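Local atomic coordinates of La-related protein 7 homolog (PDB entry 6TZN), a protein that binds the telomerase RNA ter1 and, as a whole protein of which this chain is the C-terminal xRRM domain, promotes ter1 assembly with the catalytic subunit trt1. Residues L19-K25 with I50-E56; C72-F76 with L102-L106. All blocks are in the same frame, centred on the assembly; numbering follows the deposited sequence.

Two contacts at different depths of one RRM domain show how chemistry changes from loops at the ends of the strands to a helix packed on the sheet's face. Contact 1 is a surface contact between the loop leading into helix 25-39 and the turn after strand 47-51; a lysine ammonium and a backbone amide reach carbonyls across the loops around a packed tyrosine ring. Contact 2, partly buried, lays helix 66-78 against strand 103-106; apolar side chains pack there, and waters join the backbones along the margin. The strands involved, 47-51 and 103-106, are the outermost two of the same antiparallel sheet. Although the contact centres lie about 17 Å apart, they touch where Leu19 CD2 packs 3.8 Å from Leu102 CD2.

Contact 1. Residues L19-K25 with I50-E56; sequences LHPLTNK and IDYRKDE
Polar groups in adjoining loops are best followed acceptor by acceptor. A type I turn spans His20 to Thr23, closed by Thr23 N to His20 O (3.2 Å), while Leu22 N donates to His20 ND1 (3.1 Å). In the other segment, a type II turn runs from Arg53 to Glu56, Asp55 taking positive phi, and Glu56 N reaches Arg53 O (3.1 Å). Pro21 lies nearest Asp55, CA to CA 4.6 Å; Asp55 N makes a weak bond to Pro21 O (3.0 Å). Tyr52, chi1 t, inserts its ring between the loops, and its OH donates to Glu56 O (2.8 Å). The extended Lys25 side chain sends NZ to Ile50 O (2.8 Å) and water 1 (2.7 Å), which also accepts from Tyr52 N (3.2 Å). Thr23 OG1 pairs with His86 O; Asn24 OD1, at the N-cap, with Thr27. The Lys25 and Asp55 bonds and the Tyr52 ring join the loop between strand 13-17 and helix 25-39 to the turn between strands 47-51 and 58-63, at one end of the RRM sheet.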
loop_
_atom_site.group_PDB
_atom_site.type_symbol
_atom_site.label_atom_id
_atom_site.label_comp_id
_atom_site.label_asym_id
_atom_site.label_seq_id
_atom_site.Cartn_x
_atom_site.Cartn_y
_atom_site.Cartn_z
ATOM N N LEU A 19 -3.405 4.105 6.968
ATOM C CA LEU A 19 -4.373 3.029 7.106
ATOM C C LEU A 19 -5.117 3.165 8.431
ATOM O O LEU A 19 -4.595 3.712 9.410
ATOM C CB LEU A 19 -3.655 1.681 7.098
ATOM C CG LEU A 19 -3.021 1.291 5.763
ATOM C CD1 LEU A 19 -1.993 0.193 5.964
ATOM C CD2 LEU A 19 -4.103 0.860 4.781
ATOM N N HIS A 20 -6.345 2.673 8.456
ATOM C CA HIS A 20 -7.065 2.593 9.719
ATOM C C HIS A 20 -6.288 1.710 10.695
ATOM O O HIS A 20 -5.859 0.609 10.320
ATOM C CB HIS A 20 -8.465 2.040 9.506
ATOM C CG HIS A 20 -9.342 2.176 10.707
ATOM N ND1 HIS A 20 -9.209 1.377 11.826
ATOM C CD2 HIS A 20 -10.345 3.043 10.977
ATOM C CE1 HIS A 20 -10.098 1.745 12.730
ATOM N NE2 HIS A 20 -10.797 2.755 12.242
ATOM N N PRO A 21 -6.078 2.154 11.939
ATOM C CA PRO A 21 -5.162 1.421 12.832
ATOM C C PRO A 21 -5.641 0.028 13.200
ATOM O O PRO A 21 -4.827 -0.794 13.632
ATOM C CB PRO A 21 -5.067 2.329 14.070
ATOM C CG PRO A 21 -6.326 3.143 14.032
ATOM C CD PRO A 21 -6.579 3.391 12.560
ATOM N N LEU A 22 -6.930 -0.268 13.056
ATOM C CA LEU A 22 -7.446 -1.566 13.461
ATOM C C LEU A 22 -7.756 -2.471 12.272
ATOM O O LEU A 22 -8.478 -3.462 12.417
ATOM C CB LEU A 22 -8.610 -1.407 14.439
ATOM C CG LEU A 22 -8.155 -0.787 15.778
ATOM C CD1 LEU A 22 -9.324 -0.235 16.566
ATOM C CD2 LEU A 22 -7.354 -1.782 16.625
ATOM N N THR A 23 -7.188 -2.165 11.102
ATOM C CA THR A 23 -7.374 -2.981 9.912
ATOM C C THR A 23 -6.515 -4.247 9.995
ATOM O O THR A 23 -5.895 -4.542 11.024
ATOM C CB THR A 23 -7.124 -2.141 8.657
ATOM O OG1 THR A 23 -7.726 -2.785 7.529
ATOM C CG2 THR A 23 -5.625 -1.938 8.391
ATOM N N ASN A 24 -6.514 -5.030 8.915
ATOM C CA ASN A 24 -5.749 -6.270 8.860
ATOM C C ASN A 24 -5.231 -6.495 7.442
ATOM O O ASN A 24 -5.582 -5.772 6.508
ATOM C CB ASN A 24 -6.541 -7.468 9.411
ATOM C CG ASN A 24 -7.788 -7.795 8.604
ATOM O OD1 ASN A 24 -7.996 -7.280 7.508
ATOM N ND2 ASN A 24 -8.616 -8.685 9.141
ATOM N N LYS A 25 -4.381 -7.513 7.294
ATOM C CA LYS A 25 -3.736 -7.756 6.006
ATOM C C LYS A 25 -4.750 -8.080 4.916
ATOM O O LYS A 25 -4.581 -7.666 3.765
ATOM C CB LYS A 25 -2.706 -8.878 6.127
ATOM C CG LYS A 25 -1.402 -8.458 6.776
ATOM C CD LYS A 25 -0.402 -9.605 6.819
ATOM C CE LYS A 25 0.760 -9.267 7.731
ATOM N NZ LYS A 25 1.996 -10.006 7.372
ATOM N N ILE A 50 2.532 -8.417 2.272
ATOM C CA ILE A 50 2.094 -7.240 2.996
ATOM C C ILE A 50 2.679 -7.351 4.391
ATOM O O ILE A 50 2.351 -8.286 5.132
ATOM C CB ILE A 50 0.562 -7.161 3.041
ATOM C CG1 ILE A 50 0.005 -7.045 1.618
ATOM C CG2 ILE A 50 0.102 -6.004 3.925
ATOM C CD1 ILE A 50 -1.502 -7.140 1.544
ATOM N N ASP A 51 3.568 -6.429 4.741
ATOM C CA ASP A 51 4.134 -6.387 6.085
ATOM C C ASP A 51 3.305 -5.397 6.891
ATOM O O ASP A 51 3.348 -4.186 6.645
ATOM C CB ASP A 51 5.605 -5.979 6.050
ATOM C CG ASP A 51 6.484 -6.953 5.255
ATOM O OD1 ASP A 51 6.057 -8.088 4.933
ATOM O OD2 ASP A 51 7.629 -6.572 4.957
ATOM N N TYR A 52 2.523 -5.909 7.836
ATOM C CA TYR A 52 1.618 -5.063 8.597
ATOM C C TYR A 52 1.467 -5.627 9.999
ATOM O O TYR A 52 1.298 -6.836 10.167
ATOM C CB TYR A 52 0.236 -4.959 7.935
ATOM C CG TYR A 52 -0.720 -4.161 8.777
ATOM C CD1 TYR A 52 -0.587 -2.781 8.896
ATOM C CD2 TYR A 52 -1.720 -4.790 9.508
ATOM C CE1 TYR A 52 -1.442 -2.044 9.697
ATOM C CE2 TYR A 52 -2.583 -4.062 10.306
ATOM C CZ TYR A 52 -2.438 -2.696 10.399
ATOM O OH TYR A 52 -3.274 -1.977 11.213
ATOM N N ARG A 53 1.523 -4.742 10.990
ATOM C CA ARG A 53 1.340 -5.098 12.391
ATOM C C ARG A 53 0.075 -4.427 12.898
ATOM O O ARG A 53 -0.107 -3.221 12.705
ATOM C CB ARG A 53 2.527 -4.627 13.233
ATOM C CG ARG A 53 2.437 -5.058 14.681
ATOM N N LYS A 54 -0.783 -5.199 13.565
ATOM C CA LYS A 54 -2.033 -4.654 14.078
ATOM C C LYS A 54 -1.776 -3.440 14.963
ATOM O O LYS A 54 -0.804 -3.398 15.727
ATOM C CB LYS A 54 -2.783 -5.729 14.867
ATOM C CG LYS A 54 -4.165 -5.302 15.319
ATOM C CD LYS A 54 -4.950 -6.467 15.900
ATOM C CE LYS A 54 -6.303 -6.013 16.412
ATOM N NZ LYS A 54 -7.035 -5.240 15.375
ATOM N N ASP A 55 -2.653 -2.441 14.841
ATOM C CA ASP A 55 -2.582 -1.183 15.584
ATOM C C ASP A 55 -1.489 -0.245 15.103
ATOM O O ASP A 55 -1.135 0.709 15.798
ATOM C CB ASP A 55 -2.587 -1.355 17.113
ATOM C CG ASP A 55 -3.876 -0.880 17.739
ATOM O OD1 ASP A 55 -4.570 -0.049 17.118
ATOM O OD2 ASP A 55 -4.216 -1.344 18.850
ATOM N N GLU A 56 -0.953 -0.488 13.915
ATOM C CA GLU A 56 -0.153 0.498 13.209
ATOM C C GLU A 56 -0.971 1.078 12.064
ATOM O O GLU A 56 -1.974 0.501 11.633
ATOM C CB GLU A 56 1.160 -0.119 12.712
ATOM C CG GLU A 56 1.985 -0.678 13.884
ATOM C CD GLU A 56 3.438 -0.958 13.553
ATOM O OE1 GLU A 56 3.816 -0.938 12.365
ATOM O OE2 GLU A 56 4.215 -1.213 14.496
HETATM O O HOH W 1 3.845 -8.627 8.730
#

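Contact 2. Residues C72-F76 with L102-L106; sequences CINAF and LIAEL
The 72-76 part of helix 66-78 crosses strand 103-106 at -148°, roughly antiparallel but 32° off, with the two short axes 7.3 Å apart at closest approach. Ile73 and Ala104 set the register (CA to CA 5.3 Å), followed by Phe76 and Ile103 (6.0 Å). Extended backbone at 103-105 directs the CA-to-CB bond of Ala104 toward the helix and those of Ile103 and Glu105 away. The small Ala104 permits close packing: its CB meets Ile73 CD1 at 3.7 Å, Phe76 CD2 at 3.8 Å and Cys72 SG at 4.1 Å. Ile73, m at both chi angles, also brings CD1 to 3.4 Å from Ala104 O; Phe76, chi1 m, places CD1 3.8 Å from Leu102 CB. Water 2 donates to Ile73 O (2.7 Å) and Ala104 O (2.8 Å), water 3 to Phe76 O (2.9 Å) and Leu102 O (2.7 Å). In this RRM α/β sandwich, Phe76 also touches Leu31 of helix 25-39, Ala104 packs on Ile16 of the adjacent strand 13-17, and Glu105 forms a salt bridge with Lys17.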
loop_
_atom_site.group_PDB
_atom_site.type_symbol
_atom_site.label_atom_id
_atom_site.label_comp_id
_atom_site.label_asym_id
_atom_site.label_seq_id
_atom_site.Cartn_x
_atom_site.Cartn_y
_atom_site.Cartn_z
ATOM N N CYS A 72 0.839 1.301 -8.091
ATOM C CA CYS A 72 0.316 1.615 -6.766
ATOM C C CYS A 72 0.577 3.075 -6.408
ATOM O O CYS A 72 -0.324 3.787 -5.940
ATOM C CB CYS A 72 0.961 0.682 -5.743
ATOM S SG CYS A 72 0.525 1.048 -4.038
ATOM N N ILE A 73 1.812 3.541 -6.612
ATOM C CA ILE A 73 2.144 4.931 -6.303
ATOM C C ILE A 73 1.252 5.883 -7.088
ATOM O O ILE A 73 0.695 6.842 -6.537
ATOM C CB ILE A 73 3.634 5.206 -6.575
ATOM C CG1 ILE A 73 4.521 4.303 -5.716
ATOM C CG2 ILE A 73 3.950 6.678 -6.336
ATOM C CD1 ILE A 73 4.237 4.399 -4.257
ATOM N N ASN A 74 1.093 5.625 -8.391
ATOM C CA ASN A 74 0.274 6.503 -9.224
ATOM C C ASN A 74 -1.180 6.486 -8.775
ATOM O O ASN A 74 -1.852 7.525 -8.778
ATOM C CB ASN A 74 0.381 6.082 -10.689
ATOM C CG ASN A 74 1.753 6.351 -11.273
ATOM O OD1 ASN A 74 2.509 7.166 -10.750
ATOM N ND2 ASN A 74 2.079 5.665 -12.368
ATOM N N ALA A 75 -1.683 5.313 -8.384
ATOM C CA ALA A 75 -3.082 5.181 -7.994
ATOM C C ALA A 75 -3.409 6.052 -6.785
ATOM O O ALA A 75 -4.412 6.779 -6.781
ATOM C CB ALA A 75 -3.394 3.716 -7.697
ATOM N N PHE A 76 -2.588 5.983 -5.735
ATOM C CA PHE A 76 -2.884 6.779 -4.549
ATOM C C PHE A 76 -2.567 8.254 -4.730
ATOM O O PHE A 76 -3.145 9.089 -4.025
ATOM C CB PHE A 76 -2.187 6.209 -3.316
ATOM C CG PHE A 76 -2.811 4.945 -2.818
ATOM C CD1 PHE A 76 -3.976 4.983 -2.066
ATOM C CD2 PHE A 76 -2.256 3.712 -3.137
ATOM C CE1 PHE A 76 -4.564 3.820 -1.619
ATOM C CE2 PHE A 76 -2.835 2.542 -2.690
ATOM C CZ PHE A 76 -3.993 2.595 -1.923
ATOM N N LEU A 102 -5.040 8.271 2.408
ATOM C CA LEU A 102 -4.052 7.232 2.157
ATOM C C LEU A 102 -2.955 7.744 1.220
ATOM O O LEU A 102 -3.228 8.406 0.210
ATOM C CB LEU A 102 -4.739 6.014 1.540
ATOM C CG LEU A 102 -5.620 5.242 2.530
ATOM C CD1 LEU A 102 -6.659 4.417 1.806
ATOM C CD2 LEU A 102 -4.750 4.351 3.409
ATOM N N ILE A 103 -1.709 7.410 1.555
ATOM C CA ILE A 103 -0.521 7.824 0.819
ATOM C C ILE A 103 0.311 6.582 0.534
ATOM O O ILE A 103 0.423 5.696 1.386
ATOM C CB ILE A 103 0.310 8.817 1.660
ATOM C CG1 ILE A 103 -0.433 10.143 1.816
ATOM C CG2 ILE A 103 1.712 9.024 1.059
ATOM C CD1 ILE A 103 0.250 11.098 2.755
ATOM N N ALA A 104 0.896 6.511 -0.660
ATOM C CA ALA A 104 1.840 5.453 -1.000
ATOM C C ALA A 104 3.147 6.079 -1.464
ATOM O O ALA A 104 3.139 6.993 -2.295
ATOM C CB ALA A 104 1.281 4.512 -2.075
ATOM N N GLU A 105 4.260 5.584 -0.934
ATOM C CA GLU A 105 5.589 6.091 -1.257
ATOM C C GLU A 105 6.512 4.929 -1.592
ATOM O O GLU A 105 6.506 3.905 -0.903
ATOM C CB GLU A 105 6.202 6.851 -0.069
ATOM C CG GLU A 105 5.300 7.881 0.584
ATOM C CD GLU A 105 5.910 8.476 1.841
ATOM O OE1 GLU A 105 5.576 9.635 2.170
ATOM O OE2 GLU A 105 6.722 7.789 2.501
ATOM N N LEU A 106 7.321 5.102 -2.633
ATOM C CA LEU A 106 8.314 4.099 -2.981
ATOM C C LEU A 106 9.452 4.150 -1.972
ATOM O O LEU A 106 9.954 5.229 -1.641
ATOM C CB LEU A 106 8.848 4.378 -4.385
ATOM C CG LEU A 106 9.698 3.277 -5.019
ATOM C CD1 LEU A 106 8.847 2.070 -5.384
ATOM C CD2 LEU A 106 10.423 3.830 -6.249
HETATM O O HOH W 2 1.135 7.851 -4.070
HETATM O O HOH W 3 -2.296 10.244 -1.537
#